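Separin (Saccharomyces cerevisiae, PDB 5U1T) is a caspase-like cysteine protease that cleaves the MCD1/SCC1 subunit of cohesin at the onset of anaphase and is inactivated by securin during most of the cell cycle. Local coordinates at residues A[608-613]-A[780-785]; A[682-687]-A[736-741]; A[758-763]-A[1085-1090]; A[817-822]-A[837-842]. All coordinates share one frame; numbering follows the deposited sequence.

All four contacts involve helices of the helical part of the chain, interaction 3 also Ile1090, which follows one. Along the chain, interaction 2 falls between the two segments of interaction 1, interaction 4 likewise between those of interaction 3, and the segments of interactions 1 and 3 alternate. Interactions 1 and 2, centres 14 Å apart, meet where Ser784 packs on Leu737. The centres of interactions 3 and 4 are 21 Å apart, those of 1 and 3 34 Å. Helices 729-752, 756-775, 782-805 and 809-825 follow one another in sequence and supply one segment each to interactions 2, 3, 1 and 4. This run thus ties earlier helices to helix 1075-1088, whose Lys1085 reaches the protease region.

Interaction 1 (A[608-613]-A[780-785]); sequences VKMLLC and LSQGSR
Van der Waals contact alone joins the two segments: the thioether of Met610 and the thiol of Cys613 rest on the first turn of helix 782-805. Met610 SD lies 3.9 Å from Gln782 CG, the two side chains crossing at about a right angle. Bends at chi2 (31°) and chi3 (54°) fold the methionine back, bringing its CE to 4.1 Å from Gly783 N. One turn on, Cys613 SG approaches Gly783 CA, also at 4.1 Å, and both sulfur side chains thereby converge on one side of the glycine. The contact thus sets helix 602-617 against a helix N-terminus in an all-helical region, with helices 557-572 and 642-655 packing on Met610 and Cys613 respectively.

Hydrogen bonds organise the glycine-bearing turn from within. Ser781 is its N-cap, its OG taking a weak bond from Ser784 N (3.4 Å). Arg785 NH1 donates to Gln782 OE1 at 2.7 Å, meeting a lone pair in the carbonyl plane and restraining the amide at the end of the side chain whose CG meets Met610.

A second protein of the assembly also touches this surface: an apolar side chain of that chain packs on Met610, and its backbone accepts a hydrogen bond from Arg785 NH2.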
# COMPACT_ATOMS: atom_id res chain seq x y z
N VAL A 608 3.78 17.04 -8.18
CA VAL A 608 3.60 16.08 -9.24
C VAL A 608 3.70 14.66 -8.71
O VAL A 608 2.87 13.81 -9.05
CB VAL A 608 4.62 16.28 -10.34
CG1 VAL A 608 4.44 15.26 -11.43
CG2 VAL A 608 4.50 17.65 -10.90
N LYS A 609 4.71 14.40 -7.89
CA LYS A 609 4.85 13.10 -7.26
C LYS A 609 3.61 12.76 -6.43
O LYS A 609 3.07 11.65 -6.52
CB LYS A 609 6.11 13.03 -6.40
CG LYS A 609 7.37 12.87 -7.23
CD LYS A 609 8.54 13.71 -6.71
CE LYS A 609 8.82 13.49 -5.23
NZ LYS A 609 10.22 13.90 -4.92
N MET A 610 3.13 13.73 -5.65
CA MET A 610 1.94 13.52 -4.83
C MET A 610 0.66 13.33 -5.67
O MET A 610 -0.33 12.74 -5.21
CB MET A 610 1.79 14.68 -3.85
CG MET A 610 0.93 14.42 -2.64
SD MET A 610 0.90 12.72 -1.98
CE MET A 610 2.65 12.27 -1.71
N LEU A 611 0.69 13.82 -6.91
CA LEU A 611 -0.49 13.84 -7.79
C LEU A 611 -0.62 12.51 -8.51
O LEU A 611 -1.72 11.95 -8.61
CB LEU A 611 -0.39 14.99 -8.80
CG LEU A 611 -1.52 15.16 -9.83
CD1 LEU A 611 -2.84 15.47 -9.15
CD2 LEU A 611 -1.17 16.23 -10.83
N LEU A 612 0.51 12.05 -9.05
CA LEU A 612 0.64 10.74 -9.65
C LEU A 612 0.22 9.68 -8.64
O LEU A 612 -0.59 8.80 -8.95
CB LEU A 612 2.08 10.48 -10.10
CG LEU A 612 2.62 11.24 -11.30
CD1 LEU A 612 4.04 10.84 -11.55
CD2 LEU A 612 1.79 10.97 -12.53
N CYS A 613 0.75 9.78 -7.43
CA CYS A 613 0.42 8.86 -6.36
C CYS A 613 -1.06 8.90 -5.96
O CYS A 613 -1.63 7.86 -5.63
CB CYS A 613 1.30 9.12 -5.15
SG CYS A 613 0.84 8.29 -3.62
N LEU A 780 3.60 8.64 9.89
CA LEU A 780 3.41 8.16 8.52
C LEU A 780 3.11 9.20 7.46
O LEU A 780 2.17 9.94 7.59
CB LEU A 780 2.29 7.15 8.53
CG LEU A 780 2.33 6.03 7.51
CD1 LEU A 780 3.76 5.70 7.17
CD2 LEU A 780 1.63 4.83 8.08
N SER A 781 3.89 9.21 6.39
CA SER A 781 3.67 10.18 5.30
C SER A 781 2.50 9.78 4.42
O SER A 781 2.29 8.61 4.17
CB SER A 781 4.93 10.34 4.45
OG SER A 781 5.06 9.31 3.49
N GLN A 782 1.75 10.76 3.93
CA GLN A 782 0.61 10.51 3.07
C GLN A 782 0.86 9.45 2.02
O GLN A 782 0.09 8.50 1.92
CB GLN A 782 0.16 11.79 2.38
CG GLN A 782 -0.88 11.58 1.28
CD GLN A 782 -2.28 11.29 1.81
OE1 GLN A 782 -2.46 10.75 2.90
NE2 GLN A 782 -3.29 11.67 1.04
N GLY A 783 1.95 9.58 1.26
CA GLY A 783 2.29 8.62 0.21
C GLY A 783 2.45 7.19 0.72
O GLY A 783 1.97 6.22 0.12
N SER A 784 3.12 7.05 1.85
CA SER A 784 3.29 5.74 2.46
C SER A 784 2.01 5.24 3.12
O SER A 784 1.79 4.04 3.19
CB SER A 784 4.43 5.79 3.47
OG SER A 784 5.65 5.56 2.79
N ARG A 785 1.16 6.14 3.61
CA ARG A 785 -0.07 5.70 4.25
C ARG A 785 -0.99 5.08 3.21
O ARG A 785 -1.65 4.08 3.46
CB ARG A 785 -0.75 6.86 4.98
CG ARG A 785 -1.98 6.45 5.73
CD ARG A 785 -2.64 7.61 6.40
NE ARG A 785 -3.08 8.62 5.45
CZ ARG A 785 -4.33 8.73 5.02
NH1 ARG A 785 -4.65 9.68 4.16
NH2 ARG A 785 -5.27 7.90 5.44

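Interaction 2 (A[682-687]-A[736-741]); sequences QALLHA and ILLNIK
In the buried interior of the helical region, Leu738 on the long helix 729-752 packs between Leu684 and Ala687, two residues one turn apart on the short helix 680-689. The backbones come nearest at Leu684 and Leu738, whose CA atoms are 7.1 Å apart. No hydrogen bond spans the two segments, and the interface is entirely aliphatic.

Leu738 carries most of the contact. Its CG is anti to the backbone N (chi1 175°), which sends the isopropyl group toward the opposing helix and divides its two methyl groups between two partners. CD2 meets Leu684 CD2 at 3.8 Å, and the same methyl of Leu684 also presses on Leu738 CB, again at 3.8 Å. The other branch, Leu738 CD1, turns to Ala687 and stands 4.0 Å from its CB. Leu684 slants across Leu738, its CA-CB bond directed past the other helix while the CD2 branch swings in to make the contact. The small side chain of Ala687 leaves place for the leucine methyl close to the backbone, and CD1 also lies 4.0 Å from Ala687 C.

A polar bond ties the same helices just beyond this apolar patch. Lys741, in an almost fully extended conformation, places NZ where it donates to Ser688 O and forms a salt bridge with Glu651 of helix 642-655. Farther round helix 729-752, Leu737 and Ile740 pack on helices 756-775 and 782-805. The leucine set between a leucine and an alanine thus belongs to an all-helical packing in which helix 729-752 lies between helix 680-689 and that pair.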
# COMPACT_ATOMS: atom_id res chain seq x y z
N GLN A 682 15.40 5.81 -5.97
CA GLN A 682 15.11 5.45 -7.34
C GLN A 682 15.04 3.94 -7.51
O GLN A 682 14.27 3.44 -8.32
CB GLN A 682 16.15 6.05 -8.28
CG GLN A 682 15.76 7.43 -8.78
CD GLN A 682 15.66 8.48 -7.66
OE1 GLN A 682 16.60 8.65 -6.86
NE2 GLN A 682 14.52 9.18 -7.59
N ALA A 683 15.83 3.21 -6.73
CA ALA A 683 15.86 1.76 -6.80
C ALA A 683 14.58 1.18 -6.23
O ALA A 683 14.05 0.19 -6.74
CB ALA A 683 17.06 1.21 -6.07
N LEU A 684 14.09 1.79 -5.16
CA LEU A 684 12.82 1.40 -4.59
C LEU A 684 11.74 1.62 -5.63
O LEU A 684 10.84 0.79 -5.81
CB LEU A 684 12.52 2.18 -3.32
CG LEU A 684 13.09 1.63 -2.00
CD1 LEU A 684 13.00 2.69 -0.90
CD2 LEU A 684 12.38 0.36 -1.57
N LEU A 685 11.84 2.74 -6.34
CA LEU A 685 10.85 3.08 -7.34
C LEU A 685 10.85 2.10 -8.51
O LEU A 685 9.81 1.63 -8.93
CB LEU A 685 11.09 4.49 -7.84
CG LEU A 685 9.86 5.13 -8.46
CD1 LEU A 685 8.87 5.38 -7.35
CD2 LEU A 685 10.26 6.42 -9.18
N HIS A 686 12.03 1.82 -9.02
CA HIS A 686 12.18 0.86 -10.10
C HIS A 686 11.63 -0.53 -9.68
O HIS A 686 10.83 -1.15 -10.40
CB HIS A 686 13.65 0.80 -10.51
CG HIS A 686 13.96 -0.18 -11.61
ND1 HIS A 686 13.09 -0.43 -12.65
CD2 HIS A 686 15.04 -0.97 -11.82
CE1 HIS A 686 13.63 -1.33 -13.46
NE2 HIS A 686 14.81 -1.67 -12.98
N ALA A 687 12.02 -0.99 -8.50
CA ALA A 687 11.69 -2.34 -8.06
C ALA A 687 10.20 -2.48 -7.77
O ALA A 687 9.58 -3.49 -8.10
CB ALA A 687 12.51 -2.72 -6.82
N ILE A 736 10.21 -1.40 3.80
CA ILE A 736 9.29 -2.38 4.36
C ILE A 736 8.09 -2.52 3.45
O ILE A 736 7.65 -3.62 3.17
CB ILE A 736 8.83 -1.99 5.78
CG1 ILE A 736 10.03 -1.87 6.72
CG2 ILE A 736 7.89 -3.03 6.33
CD1 ILE A 736 9.65 -1.50 8.15
N LEU A 737 7.58 -1.39 2.95
CA LEU A 737 6.46 -1.42 2.01
C LEU A 737 6.80 -2.19 0.74
O LEU A 737 5.94 -2.86 0.18
CB LEU A 737 6.02 -0.00 1.65
CG LEU A 737 5.35 0.81 2.75
CD1 LEU A 737 5.17 2.25 2.30
CD2 LEU A 737 4.02 0.21 3.16
N LEU A 738 8.05 -2.09 0.27
CA LEU A 738 8.48 -2.84 -0.91
C LEU A 738 8.34 -4.33 -0.66
O LEU A 738 7.82 -5.08 -1.49
CB LEU A 738 9.92 -2.50 -1.29
CG LEU A 738 10.47 -3.32 -2.46
CD1 LEU A 738 9.91 -2.82 -3.77
CD2 LEU A 738 11.98 -3.34 -2.48
N ASN A 739 8.83 -4.76 0.50
CA ASN A 739 8.86 -6.17 0.84
C ASN A 739 7.46 -6.67 1.14
O ASN A 739 7.17 -7.84 0.93
CB ASN A 739 9.79 -6.41 2.02
CG ASN A 739 11.27 -6.37 1.62
OD1 ASN A 739 11.86 -5.29 1.52
ND2 ASN A 739 11.88 -7.53 1.42
N ILE A 740 6.59 -5.79 1.60
CA ILE A 740 5.19 -6.14 1.80
C ILE A 740 4.56 -6.45 0.45
O ILE A 740 3.88 -7.46 0.27
CB ILE A 740 4.44 -5.00 2.51
CG1 ILE A 740 4.83 -4.97 3.99
CG2 ILE A 740 2.93 -5.16 2.32
CD1 ILE A 740 4.21 -3.83 4.81
N LYS A 741 4.82 -5.57 -0.51
CA LYS A 741 4.29 -5.72 -1.85
C LYS A 741 4.84 -6.97 -2.54
O LYS A 741 4.13 -7.61 -3.30
CB LYS A 741 4.62 -4.48 -2.69
CG LYS A 741 3.72 -4.24 -3.87
CD LYS A 741 4.26 -3.12 -4.72
CE LYS A 741 3.47 -2.96 -5.99
NZ LYS A 741 4.14 -2.03 -6.91

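Interaction 3 (A[758-763]-A[1085-1090]); sequences SAVIDC and KVLNNI
The backbones of Val760 and Leu1087 stand well apart, 8.6 Å between CA atoms, and those of Ile761 and Ile1090 are 9.2 Å apart at CA. Segment 758-763 is a regular part of helix 756-775, whereas 1085-1090 belongs to helix 1075-1088 in its first part and is no longer helical at Ile1090. Within it, Lys1085 O accepts from both Asn1088 N and Asn1089 N.

Side chains span the gap, and all of them are aliphatic. Leu1087 CD2 sits against the fork of Val760, 4.0 Å from CG1 and equally far from CG2, while the two side chains slant past each other. With Val760 CG1 anti to the backbone N (chi1 168°), both branches face that single methyl. The second pair is looser: Ile1090 CD1 comes within 4.5 Å of Ile761 CG1.

Tyr1095 packs on both isoleucines, and Ile802 of helix 782-805 supports Val760. Behind, Ala759 and Cys763 face helix 729-752. On the far side of helix 1075-1088, Lys1085 NZ donates to the carbonyls of Lys1484 and Leu1519, the latter at the end of helix 1513-1519, and so joins these helices to the C50 peptidase region.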
# COMPACT_ATOMS: atom_id res chain seq x y z
N SER A 758 1.97 -22.28 0.77
CA SER A 758 2.98 -21.25 0.73
C SER A 758 2.35 -19.89 0.39
O SER A 758 2.79 -18.86 0.89
CB SER A 758 4.10 -21.64 -0.24
OG SER A 758 3.64 -21.61 -1.58
N ALA A 759 1.29 -19.87 -0.41
CA ALA A 759 0.57 -18.60 -0.64
C ALA A 759 -0.02 -18.06 0.67
O ALA A 759 -0.02 -16.86 0.90
CB ALA A 759 -0.52 -18.77 -1.67
N VAL A 760 -0.53 -18.95 1.52
CA VAL A 760 -1.05 -18.53 2.82
C VAL A 760 0.07 -17.95 3.66
O VAL A 760 -0.10 -16.92 4.30
CB VAL A 760 -1.72 -19.70 3.59
CG1 VAL A 760 -2.00 -19.30 5.03
CG2 VAL A 760 -3.01 -20.10 2.91
N ILE A 761 1.23 -18.61 3.64
CA ILE A 761 2.37 -18.16 4.43
C ILE A 761 2.86 -16.79 3.98
O ILE A 761 3.09 -15.91 4.82
CB ILE A 761 3.52 -19.16 4.36
CG1 ILE A 761 3.06 -20.49 4.96
CG2 ILE A 761 4.74 -18.62 5.09
CD1 ILE A 761 4.13 -21.56 5.00
N ASP A 762 2.99 -16.60 2.67
CA ASP A 762 3.40 -15.32 2.10
C ASP A 762 2.52 -14.20 2.61
O ASP A 762 3.00 -13.27 3.27
CB ASP A 762 3.36 -15.37 0.58
CG ASP A 762 4.52 -16.13 -0.01
OD1 ASP A 762 5.45 -16.50 0.74
OD2 ASP A 762 4.51 -16.36 -1.24
N CYS A 763 1.23 -14.30 2.29
CA CYS A 763 0.19 -13.41 2.81
C CYS A 763 0.37 -13.03 4.26
O CYS A 763 0.13 -11.89 4.64
CB CYS A 763 -1.17 -14.08 2.65
SG CYS A 763 -2.12 -13.42 1.32
N LYS A 1085 -6.35 -29.91 7.84
CA LYS A 1085 -5.34 -30.55 8.68
C LYS A 1085 -3.96 -29.90 8.49
O LYS A 1085 -3.34 -29.45 9.46
CB LYS A 1085 -5.28 -32.06 8.39
CG LYS A 1085 -4.27 -32.85 9.20
CD LYS A 1085 -4.69 -33.10 10.63
CE LYS A 1085 -3.69 -34.03 11.32
NZ LYS A 1085 -3.96 -34.28 12.78
N VAL A 1086 -3.50 -29.81 7.24
CA VAL A 1086 -2.17 -29.28 6.95
C VAL A 1086 -1.98 -27.83 7.44
O VAL A 1086 -1.02 -27.53 8.15
CB VAL A 1086 -1.85 -29.34 5.45
CG1 VAL A 1086 -0.59 -28.54 5.14
CG2 VAL A 1086 -1.69 -30.78 5.01
N LEU A 1087 -2.91 -26.95 7.06
CA LEU A 1087 -2.85 -25.55 7.44
C LEU A 1087 -2.87 -25.34 8.95
O LEU A 1087 -2.47 -24.28 9.45
CB LEU A 1087 -4.01 -24.78 6.80
CG LEU A 1087 -3.75 -24.28 5.37
CD1 LEU A 1087 -4.99 -23.64 4.79
CD2 LEU A 1087 -2.59 -23.29 5.32
N ASN A 1088 -3.23 -26.37 9.70
CA ASN A 1088 -3.39 -26.22 11.13
C ASN A 1088 -2.18 -26.73 11.89
O ASN A 1088 -1.94 -26.36 13.01
CB ASN A 1088 -4.64 -26.96 11.59
CG ASN A 1088 -5.57 -26.10 12.39
OD1 ASN A 1088 -5.28 -25.74 13.51
ND2 ASN A 1088 -6.71 -25.77 11.83
N ASN A 1089 -1.40 -27.60 11.27
CA ASN A 1089 -0.18 -28.08 11.88
C ASN A 1089 1.04 -27.30 11.37
O ASN A 1089 2.19 -27.69 11.62
CB ASN A 1089 -0.02 -29.58 11.62
CG ASN A 1089 -1.06 -30.42 12.37
OD1 ASN A 1089 -2.15 -30.72 11.85
ND2 ASN A 1089 -0.73 -30.80 13.60
N ILE A 1090 0.78 -26.20 10.68
CA ILE A 1090 1.82 -25.27 10.24
C ILE A 1090 2.58 -24.64 11.41
O ILE A 1090 1.97 -24.02 12.28
CB ILE A 1090 1.24 -24.11 9.40
CG1 ILE A 1090 0.66 -24.63 8.08
CG2 ILE A 1090 2.30 -23.06 9.13
CD1 ILE A 1090 0.50 -23.54 7.01

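Interaction 4 (A[817-822]-A[837-842]); sequences KELSRI and HFLHRY
Leu819 and Leu839 meet tip to tip across an antiparallel helical hairpin, in which helices 809-825 and 829-845 follow each other through a short turn. The two segments run at 147° to one another, with axes 11.2 Å apart at closest approach, a spacing bridged by leucine side chains.

The close-packed side centres on Leu819 CD2, which approaches Leu839 CG and Leu839 CD2, both at 4.0 Å. That branch also comes within 4.4 Å of Phe838 CD2, meeting the ring obliquely. Phe838 in turn stacks on Phe797 of helix 782-805, and Phe796 of that helix touches Leu819, closing the buried face with a third helix. At the border of the contact, Leu839 CD1 spreads over the partly exposed Ser820, 4.0 Å from its CB. Tyr842 adds a polar tie to the hairpin through the hydrogen bond of its OH with Glu813 of the first helix.

The other side of helix 809-825 is more polar, and partly covered by another protein chain of the assembly. Glu818 OE1 is engaged twice: it accepts a hydrogen bond from an aromatic side chain of that other chain, and forms a salt bridge with Arg821 NH1 at 2.7 Å. One face of that arginine's guanidinium group is partly covered by Ile822, whose CD1 stands 3.7 Å above the plane, displaced toward its rim.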
# COMPACT_ATOMS: atom_id res chain seq x y z
N LYS A 817 -14.45 -10.85 9.01
CA LYS A 817 -14.75 -10.09 10.22
C LYS A 817 -13.63 -9.09 10.59
O LYS A 817 -13.92 -7.96 10.96
CB LYS A 817 -15.01 -11.05 11.37
CG LYS A 817 -16.41 -11.64 11.33
CD LYS A 817 -16.49 -12.90 12.18
CE LYS A 817 -17.83 -13.61 11.97
NZ LYS A 817 -17.95 -14.84 12.83
N GLU A 818 -12.38 -9.50 10.47
CA GLU A 818 -11.30 -8.58 10.78
C GLU A 818 -11.31 -7.43 9.80
O GLU A 818 -11.14 -6.28 10.18
CB GLU A 818 -9.95 -9.30 10.76
CG GLU A 818 -9.65 -10.11 12.01
CD GLU A 818 -9.55 -9.22 13.24
OE1 GLU A 818 -8.72 -8.28 13.23
OE2 GLU A 818 -10.31 -9.45 14.21
N LEU A 819 -11.53 -7.73 8.53
CA LEU A 819 -11.48 -6.70 7.50
C LEU A 819 -12.61 -5.72 7.69
O LEU A 819 -12.42 -4.50 7.63
CB LEU A 819 -11.53 -7.32 6.10
CG LEU A 819 -12.10 -6.48 4.95
CD1 LEU A 819 -11.20 -5.32 4.67
CD2 LEU A 819 -12.23 -7.34 3.72
N SER A 820 -13.80 -6.26 7.92
CA SER A 820 -15.00 -5.45 8.08
C SER A 820 -14.80 -4.41 9.18
O SER A 820 -15.12 -3.22 9.01
CB SER A 820 -16.18 -6.36 8.40
OG SER A 820 -17.41 -5.69 8.21
N ARG A 821 -14.24 -4.87 10.29
CA ARG A 821 -13.95 -4.06 11.45
C ARG A 821 -13.09 -2.85 11.10
O ARG A 821 -13.44 -1.70 11.40
CB ARG A 821 -13.24 -4.92 12.50
CG ARG A 821 -13.24 -4.37 13.91
CD ARG A 821 -12.31 -5.18 14.79
NE ARG A 821 -10.96 -4.61 14.83
CZ ARG A 821 -9.85 -5.33 14.93
NH1 ARG A 821 -9.94 -6.66 14.98
NH2 ARG A 821 -8.66 -4.74 14.96
N ILE A 822 -11.97 -3.12 10.44
CA ILE A 822 -11.04 -2.10 10.00
C ILE A 822 -11.72 -1.07 9.07
O ILE A 822 -11.59 0.13 9.29
CB ILE A 822 -9.84 -2.74 9.29
CG1 ILE A 822 -8.75 -3.09 10.30
CG2 ILE A 822 -9.24 -1.79 8.29
CD1 ILE A 822 -9.10 -4.23 11.24
N HIS A 837 -17.24 -3.97 -1.81
CA HIS A 837 -17.54 -4.69 -3.03
C HIS A 837 -17.10 -6.12 -2.88
O HIS A 837 -17.80 -7.04 -3.29
CB HIS A 837 -16.84 -4.06 -4.23
CG HIS A 837 -16.84 -4.90 -5.48
ND1 HIS A 837 -17.96 -5.07 -6.27
CD2 HIS A 837 -15.85 -5.59 -6.09
CE1 HIS A 837 -17.66 -5.82 -7.30
NE2 HIS A 837 -16.38 -6.15 -7.22
N PHE A 838 -15.93 -6.31 -2.26
CA PHE A 838 -15.38 -7.62 -1.99
C PHE A 838 -16.22 -8.39 -0.97
O PHE A 838 -16.57 -9.54 -1.21
CB PHE A 838 -13.95 -7.51 -1.49
CG PHE A 838 -13.31 -8.82 -1.23
CD1 PHE A 838 -12.68 -9.51 -2.26
CD2 PHE A 838 -13.34 -9.38 0.03
CE1 PHE A 838 -12.09 -10.73 -2.02
CE2 PHE A 838 -12.76 -10.60 0.28
CZ PHE A 838 -12.13 -11.28 -0.75
N LEU A 839 -16.53 -7.77 0.16
CA LEU A 839 -17.29 -8.44 1.19
C LEU A 839 -18.66 -8.85 0.64
O LEU A 839 -19.21 -9.91 0.99
CB LEU A 839 -17.44 -7.54 2.42
CG LEU A 839 -16.20 -7.51 3.32
CD1 LEU A 839 -16.37 -6.53 4.42
CD2 LEU A 839 -15.92 -8.88 3.90
N HIS A 840 -19.19 -8.03 -0.24
CA HIS A 840 -20.49 -8.32 -0.80
C HIS A 840 -20.43 -9.61 -1.62
O HIS A 840 -21.29 -10.47 -1.47
CB HIS A 840 -20.98 -7.18 -1.64
CG HIS A 840 -22.19 -7.52 -2.45
ND1 HIS A 840 -22.11 -7.90 -3.77
CD2 HIS A 840 -23.50 -7.57 -2.12
CE1 HIS A 840 -23.33 -8.15 -4.23
NE2 HIS A 840 -24.18 -7.95 -3.24
N ARG A 841 -19.42 -9.74 -2.47
CA ARG A 841 -19.21 -10.98 -3.22
C ARG A 841 -19.05 -12.14 -2.24
O ARG A 841 -19.54 -13.24 -2.46
CB ARG A 841 -17.99 -10.88 -4.13
CG ARG A 841 -17.57 -12.21 -4.79
CD ARG A 841 -16.27 -12.04 -5.62
NE ARG A 841 -15.61 -13.29 -6.00
CZ ARG A 841 -15.93 -14.04 -7.06
NH1 ARG A 841 -15.25 -15.16 -7.30
NH2 ARG A 841 -16.93 -13.70 -7.87
N TYR A 842 -18.36 -11.89 -1.13
CA TYR A 842 -18.11 -12.96 -0.19
C TYR A 842 -19.42 -13.42 0.45
O TYR A 842 -19.62 -14.60 0.69
CB TYR A 842 -17.11 -12.52 0.89
CG TYR A 842 -17.05 -13.48 2.04
CD1 TYR A 842 -16.47 -14.74 1.88
CD2 TYR A 842 -17.61 -13.16 3.27
CE1 TYR A 842 -16.43 -15.63 2.91
CE2 TYR A 842 -17.57 -14.05 4.31
CZ TYR A 842 -16.98 -15.28 4.12
OH TYR A 842 -16.93 -16.18 5.15